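Local coordinates for protein acetyl-CoA acetyltransferase (Mycobacterium smegmatis, PDB 4EGV) that probably acts as an acyltransferase, folding as a monomeric, thiolase-like protein with an extra C-terminal domain, at residues H120-F125 against L275-V280; E281-L286 against E291-L296; G371-F376 against N381-H386. All coordinates share one frame; numbering follows the deposited sequence.

Contact 1 of 3, residues H120-F125 against L275-V280; sequences HLATEF and LLMMSV
Met277, a selenomethionine in this model, reaches from its strand to the helix that carries Ala122 and Phe125, and the closest contacts between H120-F125 and L275-V280 all run through this one side chain. The apolar part is at its methyl end: CE of Met277 lies 3.8 Å from CA of Ala122 and 4.0 Å from CB of Ala122, so it rests on the helix at a residue whose side chain is a single methyl. Behind the methyl, the heavier atom packs against backbone rather than side chain. SE of Met277 is 3.8 Å from O of Ala122, and it stands 4.1 Å from C of Phe125, three residues further on. No hydrogen bond crosses the contact.

The shape of the chain explains this reach. With CG anti to the backbone N (chi1 -164°) and chi2 fully extended, the side chain runs straight out from the strand before it bends at chi3 and lays CE against Ala122. Phe125 starts toward the strand at its CB, but its ring leads off elsewhere and touches Val137; OE2 of Glu124, held weakly by Lys128 in a long ion pair, sits 3.6 Å above one face of that ring, toward its rim.

All three touching residues are buried. The strand 271-279 is hydrogen-bonded on one edge to strand 136-143, where Met277 pairs with Val137, and on the other to strand 20-29. Helix 117-130 packs on these strands, while its Thr123 touches Leu296, His299 and Asp301 of strand 294-303, consistent with a central helix in the layered alpha-beta thiolase fold.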
ATOM      1  N   HIS A 120       1.604  -5.971   7.985  1.00 25.88           N
ATOM      2  CA  HIS A 120       2.332  -7.236   8.160  1.00 26.90           C
ATOM      3  C   HIS A 120       2.878  -7.394   9.605  1.00 27.35           C
ATOM      4  O   HIS A 120       2.769  -8.455  10.227  1.00 27.00           O
ATOM      5  CB  HIS A 120       3.438  -7.365   7.101  1.00 26.71           C
ATOM      6  CG  HIS A 120       3.982  -8.756   6.922  1.00 28.88           C
ATOM      7  ND1 HIS A 120       4.950  -9.308   7.749  1.00 30.84           N
ATOM      8  CD2 HIS A 120       3.743  -9.682   5.963  1.00 30.86           C
ATOM      9  CE1 HIS A 120       5.252 -10.525   7.324  1.00 31.77           C
ATOM     10  NE2 HIS A 120       4.527 -10.781   6.248  1.00 32.39           N
ATOM     11  N   LEU A 121       3.426  -6.308  10.127  1.00 28.00           N
ATOM     12  CA  LEU A 121       4.007  -6.250  11.443  1.00 29.19           C
ATOM     13  C   LEU A 121       2.997  -6.406  12.555  1.00 29.63           C
ATOM     14  O   LEU A 121       3.229  -7.168  13.507  1.00 29.31           O
ATOM     15  CB  LEU A 121       4.692  -4.896  11.599  1.00 29.84           C
ATOM     16  CG  LEU A 121       6.152  -4.762  12.026  1.00 30.60           C
ATOM     17  CD1 LEU A 121       7.004  -5.992  11.758  1.00 30.54           C
ATOM     18  CD2 LEU A 121       6.671  -3.547  11.279  1.00 32.59           C
ATOM     19  N   ALA A 122       1.890  -5.662  12.446  1.00 30.03           N
ATOM     20  CA  ALA A 122       0.805  -5.811  13.393  1.00 30.68           C
ATOM     21  C   ALA A 122       0.247  -7.235  13.386  1.00 31.35           C
ATOM     22  O   ALA A 122       0.010  -7.787  14.416  1.00 31.32           O
ATOM     23  CB  ALA A 122      -0.278  -4.804  13.135  1.00 30.60           C
ATOM     24  N   THR A 123       0.057  -7.840  12.221  1.00 32.47           N
ATOM     25  CA  THR A 123      -0.358  -9.225  12.156  1.00 33.11           C
ATOM     26  C   THR A 123       0.668 -10.212  12.773  1.00 34.02           C
ATOM     27  O   THR A 123       0.299 -11.084  13.557  1.00 33.78           O
ATOM     28  CB  THR A 123      -0.721  -9.618  10.722  1.00 33.27           C
ATOM     29  OG1 THR A 123      -1.727  -8.728  10.225  1.00 32.25           O
ATOM     30  CG2 THR A 123      -1.174 -11.089  10.623  1.00 31.61           C
ATOM     31  N   GLU A 124       1.929 -10.088  12.399  1.00 34.84           N
ATOM     32  CA  GLU A 124       2.983 -10.894  12.979  1.00 36.48           C
ATOM     33  C   GLU A 124       3.107 -10.774  14.524  1.00 36.62           C
ATOM     34  O   GLU A 124       3.256 -11.782  15.200  1.00 36.28           O
ATOM     35  CB  GLU A 124       4.305 -10.553  12.286  1.00 37.38           C
ATOM     36  CG  GLU A 124       5.502 -11.424  12.615  1.00 40.59           C
ATOM     37  CD  GLU A 124       6.788 -10.620  12.645  1.00 44.33           C
ATOM     38  OE1 GLU A 124       7.057  -9.856  11.704  1.00 45.94           O
ATOM     39  OE2 GLU A 124       7.524 -10.731  13.628  1.00 44.69           O
ATOM     40  N   PHE A 125       3.014  -9.574  15.090  1.00 36.78           N
ATOM     41  CA  PHE A 125       3.055  -9.486  16.546  1.00 37.30           C
ATOM     42  C   PHE A 125       1.791  -9.835  17.239  1.00 37.14           C
ATOM     43  O   PHE A 125       1.824 -10.230  18.357  1.00 37.66           O
ATOM     44  CB  PHE A 125       3.725  -8.204  17.084  1.00 37.73           C
ATOM     45  CG  PHE A 125       5.214  -8.202  16.848  1.00 39.16           C
ATOM     46  CD1 PHE A 125       6.028  -9.096  17.543  1.00 41.41           C
ATOM     47  CD2 PHE A 125       5.787  -7.405  15.851  1.00 39.49           C
ATOM     48  CE1 PHE A 125       7.399  -9.170  17.274  1.00 43.05           C
ATOM     49  CE2 PHE A 125       7.137  -7.485  15.563  1.00 41.53           C
ATOM     50  CZ  PHE A 125       7.956  -8.366  16.273  1.00 42.41           C
ATOM     51  N   LEU A 275       2.095   2.162  17.064  1.00 28.13           N
ATOM     52  CA  LEU A 275       1.036   1.322  17.620  1.00 29.33           C
ATOM     53  C   LEU A 275       1.474   0.544  18.854  1.00 29.38           C
ATOM     54  O   LEU A 275       2.476  -0.114  18.861  1.00 28.75           O
ATOM     55  CB  LEU A 275       0.483   0.335  16.564  1.00 29.92           C
ATOM     56  CG  LEU A 275       0.173   0.853  15.150  1.00 31.02           C
ATOM     57  CD1 LEU A 275       0.075  -0.272  14.138  1.00 31.09           C
ATOM     58  CD2 LEU A 275      -1.068   1.725  15.139  1.00 30.99           C
ATOM     59  N   LEU A 276       0.687   0.609  19.897  1.00 30.71           N
ATOM     60  CA  LEU A 276       0.959  -0.138  21.083  1.00 31.67           C
ATOM     61  C   LEU A 276      -0.008  -1.297  21.223  1.00 32.77           C
ATOM     62  O   LEU A 276      -1.191  -1.117  21.229  1.00 32.28           O
ATOM     63  CB  LEU A 276       0.886   0.797  22.276  1.00 31.41           C
ATOM     64  CG  LEU A 276       1.243   0.342  23.696  1.00 31.55           C
ATOM     65  CD1 LEU A 276       2.690  -0.244  23.873  1.00 26.38           C
ATOM     66  CD2 LEU A 276       0.943   1.511  24.613  1.00 29.64           C
HETATM   67  N   MSE A 277       0.531  -2.495  21.353  1.00 35.20           N
HETATM   68  CA  MSE A 277      -0.224  -3.725  21.312  1.00 38.15           C
HETATM   69  C   MSE A 277       0.182  -4.618  22.456  1.00 38.58           C
HETATM   70  O   MSE A 277       1.330  -4.617  22.877  1.00 38.29           O
HETATM   71  CB  MSE A 277       0.102  -4.418  20.025  1.00 39.30           C
HETATM   72  CG  MSE A 277      -0.863  -5.522  19.622  1.00 46.41           C
HETATM   73 SE   MSE A 277      -0.334  -6.361  17.886  1.00 58.91          SE
HETATM   74  CE  MSE A 277       0.388  -4.769  17.029  1.00 58.73           C
HETATM   75  N   MSE A 278      -0.762  -5.405  22.941  1.00 39.65           N
HETATM   76  CA  MSE A 278      -0.597  -6.153  24.187  1.00 40.46           C
HETATM   77  C   MSE A 278      -1.508  -7.369  24.222  1.00 40.30           C
HETATM   78  O   MSE A 278      -2.488  -7.435  23.509  1.00 39.64           O
HETATM   79  CB  MSE A 278      -1.035  -5.279  25.362  1.00 40.59           C
HETATM   80  CG  MSE A 278      -0.002  -4.568  26.134  1.00 43.93           C
HETATM   81 SE   MSE A 278      -0.851  -3.330  27.432  1.00 46.46          SE
HETATM   82  CE  MSE A 278      -2.656  -3.733  26.945  1.00 50.53           C
ATOM     83  N   SER A 279      -1.199  -8.301  25.116  1.00 40.80           N
ATOM     84  CA  SER A 279      -2.128  -9.325  25.523  1.00 40.75           C
ATOM     85  C   SER A 279      -3.143  -8.676  26.422  1.00 41.33           C
ATOM     86  O   SER A 279      -2.840  -7.771  27.155  1.00 41.24           O
ATOM     87  CB  SER A 279      -1.409 -10.465  26.235  1.00 40.57           C
ATOM     88  OG  SER A 279      -0.733 -10.031  27.380  1.00 39.00           O
ATOM     89  N   VAL A 280      -4.366  -9.142  26.342  1.00 42.31           N
ATOM     90  CA  VAL A 280      -5.441  -8.731  27.230  1.00 43.48           C
ATOM     91  C   VAL A 280      -5.058  -8.844  28.737  1.00 44.18           C
ATOM     92  O   VAL A 280      -5.455  -8.023  29.558  1.00 43.85           O
ATOM     93  CB  VAL A 280      -6.734  -9.490  26.770  1.00 43.61           C
ATOM     94  CG1 VAL A 280      -7.631  -9.970  27.884  1.00 43.91           C
ATOM     95  CG2 VAL A 280      -7.461  -8.696  25.710  1.00 43.57           C
TER

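Contact 2 of 3, residues E281-L286 against E291-L296; sequences ESARKL and EKWVYL
The indole of Trp293 is met by Ala283 above its plane and by Arg284 at its edge. CB of Ala283 stands 3.2 Å off the ring plane and is displaced toward the rim, an oblique approach in which the methyl lies 3.5 Å from CZ2 of Trp293 and 3.7 Å from CE2 of the same ring. At the edge, close to the ring plane, comes CG of Arg284, 3.9 Å from CH2 of Trp293; the hydroxyl OH of Tyr295 also lies in plane at the edge. Further along the arginine, NE is 4.0 Å from CH2 of Trp293, with the guanidinium plane turned 62° from the indole. Neither a stack nor a hydrogen bond results: the aliphatic stem of Arg284 simply crosses the rim of the ring at about a right angle.

Trp293 holds its CG anti to the carbonyl carbon (chi1 -53°), which turns the indole from the loop toward the helix at Ala283. These residues belong to a beta-alpha-beta crossover, in which strands 271-279 and 294-303 run parallel with strand 20-29 between them and helix 280-286 lies in the connection. In a thiolase fold, built of two similar halves, this is probably the passage from the N-terminal half to the C-terminal one.

The nitrogen edge of the indole is fixed from within that same connection, because NE1 of Trp293 is hydrogen-bonded to O of Val288. Val21, Val23 and Val280 also touch the ring, and Trp293 is buried, as is Ala283. Arg284, by contrast, is exposed and touches a crystal neighbour, which may influence where its guanidinium settles.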
ATOM      1  N   GLU A 281      -4.251  -9.838  29.066  1.00 45.36           N
ATOM      2  CA  GLU A 281      -3.677 -10.005  30.377  1.00 47.23           C
ATOM      3  C   GLU A 281      -2.736  -8.883  30.777  1.00 47.12           C
ATOM      4  O   GLU A 281      -2.770  -8.408  31.897  1.00 47.20           O
ATOM      5  CB  GLU A 281      -2.930 -11.316  30.428  1.00 48.10           C
ATOM      6  CG  GLU A 281      -2.332 -11.661  31.780  1.00 53.00           C
ATOM      7  CD  GLU A 281      -1.442 -12.908  31.733  1.00 59.46           C
ATOM      8  OE1 GLU A 281      -1.017 -13.364  30.630  1.00 61.48           O
ATOM      9  OE2 GLU A 281      -1.169 -13.450  32.814  1.00 60.55           O
ATOM     10  N   SER A 282      -1.876  -8.462  29.872  1.00 47.30           N
ATOM     11  CA  SER A 282      -1.064  -7.275  30.132  1.00 47.26           C
ATOM     12  C   SER A 282      -1.874  -5.978  30.224  1.00 47.22           C
ATOM     13  O   SER A 282      -1.546  -5.089  30.990  1.00 47.01           O
ATOM     14  CB  SER A 282       0.030  -7.126  29.092  1.00 46.96           C
ATOM     15  OG  SER A 282       0.946  -8.175  29.167  1.00 45.63           O
ATOM     16  N   ALA A 283      -2.951  -5.888  29.469  1.00 47.58           N
ATOM     17  CA  ALA A 283      -3.819  -4.726  29.530  1.00 48.65           C
ATOM     18  C   ALA A 283      -4.500  -4.546  30.882  1.00 49.64           C
ATOM     19  O   ALA A 283      -4.676  -3.441  31.332  1.00 49.16           O
ATOM     20  CB  ALA A 283      -4.828  -4.769  28.421  1.00 48.24           C
ATOM     21  N   ARG A 284      -4.895  -5.650  31.516  1.00 51.50           N
ATOM     22  CA  ARG A 284      -5.505  -5.621  32.842  1.00 52.64           C
ATOM     23  C   ARG A 284      -4.469  -5.295  33.927  1.00 53.34           C
ATOM     24  O   ARG A 284      -4.718  -4.449  34.771  1.00 53.48           O
ATOM     25  CB  ARG A 284      -6.221  -6.938  33.122  1.00 52.78           C
ATOM     26  CG  ARG A 284      -7.610  -6.999  32.508  1.00 53.75           C
ATOM     27  CD  ARG A 284      -8.258  -8.315  32.795  1.00 55.56           C
ATOM     28  NE  ARG A 284      -9.279  -8.668  31.801  1.00 56.14           N
ATOM     29  CZ  ARG A 284      -9.246  -9.772  31.027  1.00 55.91           C
ATOM     30  NH1 ARG A 284      -8.246 -10.681  31.119  1.00 53.89           N
ATOM     31  NH2 ARG A 284     -10.241  -9.983  30.179  1.00 53.80           N
ATOM     32  N   LYS A 285      -3.303  -5.942  33.861  1.00 54.31           N
ATOM     33  CA  LYS A 285      -2.176  -5.764  34.792  1.00 55.47           C
ATOM     34  C   LYS A 285      -1.682  -4.335  34.899  1.00 55.19           C
ATOM     35  O   LYS A 285      -1.426  -3.854  35.966  1.00 54.48           O
ATOM     36  CB  LYS A 285      -1.023  -6.683  34.381  1.00 56.07           C
ATOM     37  CG  LYS A 285      -0.111  -7.138  35.512  1.00 59.10           C
ATOM     38  CD  LYS A 285       0.149  -8.677  35.432  1.00 64.97           C
ATOM     39  CE  LYS A 285       1.041  -9.133  34.237  1.00 67.27           C
ATOM     40  NZ  LYS A 285       2.481  -8.880  34.512  1.00 67.49           N
ATOM     41  N   LEU A 286      -1.688  -3.687  33.760  1.00 55.94           N
ATOM     42  CA  LEU A 286      -1.178  -2.365  33.537  1.00 56.50           C
ATOM     43  C   LEU A 286      -2.210  -1.279  33.667  1.00 56.96           C
ATOM     44  O   LEU A 286      -1.863  -0.138  33.719  1.00 58.18           O
ATOM     45  CB  LEU A 286      -0.597  -2.309  32.146  1.00 56.27           C
ATOM     46  CG  LEU A 286       0.803  -2.843  31.972  1.00 56.36           C
ATOM     47  CD1 LEU A 286       1.325  -2.225  30.790  1.00 55.47           C
ATOM     48  CD2 LEU A 286       1.673  -2.507  33.108  1.00 55.36           C
ATOM     49  N   GLU A 291     -12.474   0.367  27.334  1.00 50.49           N
ATOM     50  CA  GLU A 291     -12.958   1.108  26.156  1.00 50.61           C
ATOM     51  C   GLU A 291     -11.847   1.471  25.108  1.00 49.10           C
ATOM     52  O   GLU A 291     -12.151   1.846  23.969  1.00 48.53           O
ATOM     53  CB  GLU A 291     -13.901   2.289  26.519  1.00 51.36           C
ATOM     54  CG  GLU A 291     -13.260   3.544  27.092  1.00 55.91           C
ATOM     55  CD  GLU A 291     -13.209   3.533  28.611  1.00 61.55           C
ATOM     56  OE1 GLU A 291     -13.274   2.421  29.191  1.00 62.51           O
ATOM     57  OE2 GLU A 291     -13.094   4.628  29.232  1.00 61.78           O
ATOM     58  N   LYS A 292     -10.579   1.282  25.491  1.00 47.46           N
ATOM     59  CA  LYS A 292      -9.419   1.475  24.604  1.00 45.74           C
ATOM     60  C   LYS A 292      -8.998   0.257  23.775  1.00 44.35           C
ATOM     61  O   LYS A 292      -8.278   0.407  22.810  1.00 43.73           O
ATOM     62  CB  LYS A 292      -8.194   1.924  25.414  1.00 45.83           C
ATOM     63  CG  LYS A 292      -8.308   3.258  26.102  1.00 45.36           C
ATOM     64  CD  LYS A 292      -8.132   4.415  25.184  1.00 46.02           C
ATOM     65  CE  LYS A 292      -8.456   5.708  25.930  1.00 47.38           C
ATOM     66  NZ  LYS A 292      -7.984   6.908  25.206  1.00 46.74           N
ATOM     67  N   TRP A 293      -9.417  -0.933  24.174  1.00 43.14           N
ATOM     68  CA  TRP A 293      -9.025  -2.148  23.485  1.00 42.14           C
ATOM     69  C   TRP A 293      -9.711  -2.341  22.126  1.00 41.24           C
ATOM     70  O   TRP A 293     -10.938  -2.282  22.002  1.00 41.11           O
ATOM     71  CB  TRP A 293      -9.336  -3.368  24.329  1.00 42.08           C
ATOM     72  CG  TRP A 293      -8.826  -3.360  25.671  1.00 42.48           C
ATOM     73  CD1 TRP A 293      -8.158  -2.366  26.282  1.00 42.59           C
ATOM     74  CD2 TRP A 293      -8.959  -4.411  26.629  1.00 44.04           C
ATOM     75  NE1 TRP A 293      -7.855  -2.718  27.569  1.00 42.58           N
ATOM     76  CE2 TRP A 293      -8.339  -3.972  27.811  1.00 43.97           C
ATOM     77  CE3 TRP A 293      -9.532  -5.692  26.597  1.00 44.24           C
ATOM     78  CZ2 TRP A 293      -8.283  -4.753  28.959  1.00 44.26           C
ATOM     79  CZ3 TRP A 293      -9.471  -6.467  27.723  1.00 43.96           C
ATOM     80  CH2 TRP A 293      -8.838  -5.999  28.892  1.00 45.02           C
ATOM     81  N   VAL A 294      -8.884  -2.611  21.126  1.00 39.93           N
ATOM     82  CA  VAL A 294      -9.312  -2.988  19.791  1.00 38.18           C
ATOM     83  C   VAL A 294      -8.654  -4.325  19.385  1.00 37.40           C
ATOM     84  O   VAL A 294      -7.464  -4.533  19.540  1.00 36.86           O
ATOM     85  CB  VAL A 294      -8.989  -1.860  18.807  1.00 37.95           C
ATOM     86  CG1 VAL A 294      -9.479  -2.163  17.471  1.00 36.29           C
ATOM     87  CG2 VAL A 294      -9.610  -0.589  19.293  1.00 37.04           C
ATOM     88  N   TYR A 295      -9.458  -5.236  18.866  1.00 37.22           N
ATOM     89  CA  TYR A 295      -8.992  -6.550  18.393  1.00 36.59           C
ATOM     90  C   TYR A 295      -8.644  -6.563  16.910  1.00 36.04           C
ATOM     91  O   TYR A 295      -9.267  -5.937  16.097  1.00 34.99           O
ATOM     92  CB  TYR A 295     -10.042  -7.632  18.703  1.00 36.66           C
ATOM     93  CG  TYR A 295     -10.390  -7.688  20.152  1.00 36.13           C
ATOM     94  CD1 TYR A 295      -9.853  -8.670  20.948  1.00 35.42           C
ATOM     95  CD2 TYR A 295     -11.213  -6.726  20.738  1.00 35.74           C
ATOM     96  CE1 TYR A 295     -10.125  -8.739  22.292  1.00 36.43           C
ATOM     97  CE2 TYR A 295     -11.479  -6.766  22.070  1.00 36.34           C
ATOM     98  CZ  TYR A 295     -10.933  -7.796  22.862  1.00 37.40           C
ATOM     99  OH  TYR A 295     -11.185  -7.883  24.223  1.00 36.68           O
ATOM    100  N   LEU A 296      -7.597  -7.274  16.576  1.00 36.68           N
ATOM    101  CA  LEU A 296      -7.302  -7.531  15.201  1.00 37.31           C
ATOM    102  C   LEU A 296      -8.065  -8.813  14.813  1.00 37.63           C
ATOM    103  O   LEU A 296      -7.594  -9.919  14.972  1.00 37.15           O
ATOM    104  CB  LEU A 296      -5.789  -7.623  15.004  1.00 37.02           C
ATOM    105  CG  LEU A 296      -5.273  -7.975  13.612  1.00 37.36           C
ATOM    106  CD1 LEU A 296      -5.859  -7.116  12.527  1.00 36.89           C
ATOM    107  CD2 LEU A 296      -3.766  -7.898  13.617  1.00 37.06           C
TER

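Contact 3 of 3, residues G371-F376 against N381-H386; sequences GGLPFF and NNYSMH
Phe376 brings the edge of its ring to the face of the His386 imidazole, an edge-to-face pair with centroids 5.2 Å apart and planes at 60°. The leading atom is CE2 of Phe376, 3.7 Å from CG of His386 and displaced toward the rim of the imidazole. On its other contact Phe376 meets Tyr383: CD2 of Phe376 comes up at the edge of the phenol, 3.9 Å from CD1 of Tyr383, with the two planes at 77°. Both side chains have CG anti to their backbone N (chi1 179° for Phe376), which directs each ring at the opposite segment.

Leu373 completes the apolar side, its CG 4.0 Å from CG of Tyr383, the two side chains sliding past each other in opposite directions. The far end of the phenol runs along Gly372, where OH of Tyr383 is 3.5 Å from N of Gly372 without a hydrogen bond being formed; that hydroxyl is instead bound to OD2 of Asp341.

One shell further out, the imidazole is held by ND1 of His386, hydrogen-bonded to NE2 of Gln27, while O of Tyr383 lies in plane at its edge. Gln271 and Ala273 of strand 271-279 touch His386, and Gln271 also touches Phe376. Gly372, with its positive phi, occupies the N-cap position of the short helix 373-376.

Phe376, Tyr383 and His386 thus form a buried aromatic cluster that joins the short helix 373-376, which follows Gly371 and Gly372, to the first turn of the helix that runs to 397, consistent with the glycine-rich loop that precedes a central helix in the C-terminal half of thiolases.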
ATOM      1  N   GLY A 371      -7.032   9.887   3.858  1.00 42.31           N
ATOM      2  CA  GLY A 371      -6.978  10.821   2.794  1.00 43.04           C
ATOM      3  C   GLY A 371      -6.141  10.276   1.690  1.00 43.83           C
ATOM      4  O   GLY A 371      -6.202  10.764   0.623  1.00 43.58           O
ATOM      5  N   GLY A 372      -5.332   9.269   1.971  1.00 44.71           N
ATOM      6  CA  GLY A 372      -4.533   8.622   0.959  1.00 45.79           C
ATOM      7  C   GLY A 372      -3.254   9.297   0.593  1.00 46.39           C
ATOM      8  O   GLY A 372      -2.980  10.345   1.074  1.00 46.40           O
ATOM      9  N   LEU A 373      -2.486   8.676  -0.285  1.00 46.64           N
ATOM     10  CA  LEU A 373      -1.076   8.950  -0.428  1.00 47.02           C
ATOM     11  C   LEU A 373      -0.641  10.208  -1.140  1.00 47.59           C
ATOM     12  O   LEU A 373       0.064  11.019  -0.587  1.00 48.13           O
ATOM     13  CB  LEU A 373      -0.309   7.753  -0.936  1.00 46.94           C
ATOM     14  CG  LEU A 373       0.565   7.160   0.139  1.00 46.33           C
ATOM     15  CD1 LEU A 373       1.139   5.946  -0.290  1.00 45.48           C
ATOM     16  CD2 LEU A 373       1.604   8.078   0.611  1.00 43.97           C
ATOM     17  N   PRO A 374      -1.037  10.410  -2.361  1.00 47.11           N
ATOM     18  CA  PRO A 374      -0.627  11.666  -2.905  1.00 46.38           C
ATOM     19  C   PRO A 374      -0.946  12.708  -1.842  1.00 45.98           C
ATOM     20  O   PRO A 374      -0.057  13.436  -1.438  1.00 46.45           O
ATOM     21  CB  PRO A 374      -1.509  11.812  -4.129  1.00 46.37           C
ATOM     22  CG  PRO A 374      -1.977  10.550  -4.377  1.00 46.54           C
ATOM     23  CD  PRO A 374      -2.123   9.844  -3.149  1.00 46.90           C
ATOM     24  N   PHE A 375      -2.196  12.737  -1.391  1.00 44.29           N
ATOM     25  CA  PHE A 375      -2.789  13.870  -0.721  1.00 42.65           C
ATOM     26  C   PHE A 375      -2.427  14.028   0.726  1.00 41.57           C
ATOM     27  O   PHE A 375      -2.244  15.088   1.183  1.00 40.84           O
ATOM     28  CB  PHE A 375      -4.310  13.863  -0.894  1.00 42.98           C
ATOM     29  CG  PHE A 375      -4.772  13.505  -2.256  1.00 42.43           C
ATOM     30  CD1 PHE A 375      -4.671  14.384  -3.284  1.00 42.27           C
ATOM     31  CD2 PHE A 375      -5.281  12.272  -2.521  1.00 40.83           C
ATOM     32  CE1 PHE A 375      -5.074  14.015  -4.531  1.00 42.01           C
ATOM     33  CE2 PHE A 375      -5.675  11.942  -3.739  1.00 39.69           C
ATOM     34  CZ  PHE A 375      -5.581  12.802  -4.741  1.00 40.57           C
ATOM     35  N   PHE A 376      -2.355  12.934   1.432  1.00 40.33           N
ATOM     36  CA  PHE A 376      -2.022  12.886   2.846  1.00 39.60           C
ATOM     37  C   PHE A 376      -0.582  13.315   3.115  1.00 39.79           C
ATOM     38  O   PHE A 376      -0.315  13.938   4.130  1.00 39.24           O
ATOM     39  CB  PHE A 376      -2.311  11.497   3.447  1.00 39.22           C
ATOM     40  CG  PHE A 376      -1.957  11.370   4.926  1.00 37.60           C
ATOM     41  CD1 PHE A 376      -2.673  12.059   5.902  1.00 36.24           C
ATOM     42  CD2 PHE A 376      -0.920  10.540   5.345  1.00 36.47           C
ATOM     43  CE1 PHE A 376      -2.362  11.927   7.256  1.00 34.01           C
ATOM     44  CE2 PHE A 376      -0.599  10.407   6.700  1.00 34.59           C
ATOM     45  CZ  PHE A 376      -1.309  11.123   7.647  1.00 34.11           C
ATOM     46  N   ASN A 381       6.078   4.391   2.357  1.00 40.76           N
ATOM     47  CA  ASN A 381       6.482   3.278   3.174  1.00 39.77           C
ATOM     48  C   ASN A 381       5.755   3.065   4.522  1.00 38.30           C
ATOM     49  O   ASN A 381       5.381   1.940   4.876  1.00 37.43           O
ATOM     50  CB  ASN A 381       7.986   3.265   3.359  1.00 40.33           C
ATOM     51  CG  ASN A 381       8.515   1.870   3.354  1.00 41.95           C
ATOM     52  OD1 ASN A 381       8.734   1.269   4.416  1.00 42.55           O
ATOM     53  ND2 ASN A 381       8.657   1.303   2.152  1.00 42.25           N
ATOM     54  N   ASN A 382       5.568   4.146   5.263  1.00 36.88           N
ATOM     55  CA  ASN A 382       4.929   4.090   6.563  1.00 35.41           C
ATOM     56  C   ASN A 382       3.466   4.576   6.569  1.00 34.66           C
ATOM     57  O   ASN A 382       2.865   4.761   7.604  1.00 34.07           O
ATOM     58  CB  ASN A 382       5.779   4.850   7.596  1.00 35.14           C
ATOM     59  CG  ASN A 382       5.464   4.435   8.984  1.00 33.97           C
ATOM     60  OD1 ASN A 382       5.595   3.267   9.318  1.00 31.35           O
ATOM     61  ND2 ASN A 382       4.990   5.361   9.793  1.00 31.45           N
ATOM     62  N   TYR A 383       2.890   4.753   5.398  1.00 34.63           N
ATOM     63  CA  TYR A 383       1.530   5.252   5.287  1.00 34.56           C
ATOM     64  C   TYR A 383       0.469   4.450   6.038  1.00 33.99           C
ATOM     65  O   TYR A 383      -0.327   5.022   6.759  1.00 33.98           O
ATOM     66  CB  TYR A 383       1.106   5.371   3.832  1.00 35.03           C
ATOM     67  CG  TYR A 383      -0.384   5.603   3.744  1.00 38.19           C
ATOM     68  CD1 TYR A 383      -0.917   6.891   3.925  1.00 39.00           C
ATOM     69  CD2 TYR A 383      -1.272   4.536   3.547  1.00 39.87           C
ATOM     70  CE1 TYR A 383      -2.238   7.104   3.884  1.00 41.68           C
ATOM     71  CE2 TYR A 383      -2.623   4.761   3.510  1.00 41.84           C
ATOM     72  CZ  TYR A 383      -3.092   6.046   3.682  1.00 43.39           C
ATOM     73  OH  TYR A 383      -4.431   6.300   3.629  1.00 46.39           O
ATOM     74  N   SER A 384       0.444   3.134   5.870  1.00 33.29           N
ATOM     75  CA  SER A 384      -0.592   2.308   6.503  1.00 32.37           C
ATOM     76  C   SER A 384      -0.597   2.321   8.023  1.00 31.85           C
ATOM     77  O   SER A 384      -1.505   1.815   8.638  1.00 32.12           O
ATOM     78  CB  SER A 384      -0.572   0.850   5.994  1.00 32.12           C
ATOM     79  OG  SER A 384      -1.369   0.683   4.835  1.00 32.06           O
HETATM   80  N   MSE A 385       0.394   2.884   8.661  1.00 31.61           N
HETATM   81  CA  MSE A 385       0.325   2.909  10.092  1.00 31.73           C
HETATM   82  C   MSE A 385      -0.555   4.030  10.594  1.00 30.13           C
HETATM   83  O   MSE A 385      -1.107   3.950  11.685  1.00 29.55           O
HETATM   84  CB  MSE A 385       1.691   3.088  10.658  1.00 32.64           C
HETATM   85  CG  MSE A 385       1.697   2.870  12.112  1.00 37.69           C
HETATM   86 SE   MSE A 385       3.363   2.202  12.496  1.00 48.43          SE
HETATM   87  CE  MSE A 385       4.500   3.648  11.971  1.00 50.44           C
ATOM     88  N   HIS A 386      -0.631   5.084   9.799  1.00 28.71           N
ATOM     89  CA  HIS A 386      -1.608   6.125   9.959  1.00 27.69           C
ATOM     90  C   HIS A 386      -3.065   5.615   9.728  1.00 26.38           C
ATOM     91  O   HIS A 386      -3.972   5.987  10.441  1.00 24.37           O
ATOM     92  CB  HIS A 386      -1.238   7.282   9.020  1.00 27.56           C
ATOM     93  CG  HIS A 386       0.043   7.952   9.401  1.00 28.22           C
ATOM     94  ND1 HIS A 386       0.120   8.865  10.429  1.00 27.50           N
ATOM     95  CD2 HIS A 386       1.304   7.809   8.923  1.00 26.95           C
ATOM     96  CE1 HIS A 386       1.364   9.274  10.554  1.00 26.25           C
ATOM     97  NE2 HIS A 386       2.098   8.654   9.649  1.00 25.49           N
TER

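How the contacts relate
Contacts 1 and 3 are wholly buried, whereas contact 2 has its centre about 28 Å from the centre of the chain and an exposed arginine at its margin. Contacts 1 and 2 are neighbours, their centres about 11 Å apart: strand 271-279 of the first continues into helix 280-286 of the second, and Thr123 meets Leu296 between them. Contact 3 reaches the same strand from elsewhere, through Leu275 against Met385, but does not touch contact 2. The chemistry differs: a single long selenomethionine against a helix backbone in contact 1, an indole against an alanine methyl and an arginine's aliphatic stem in contact 2, and in contact 3 an aromatic cluster with polar partners beyond it.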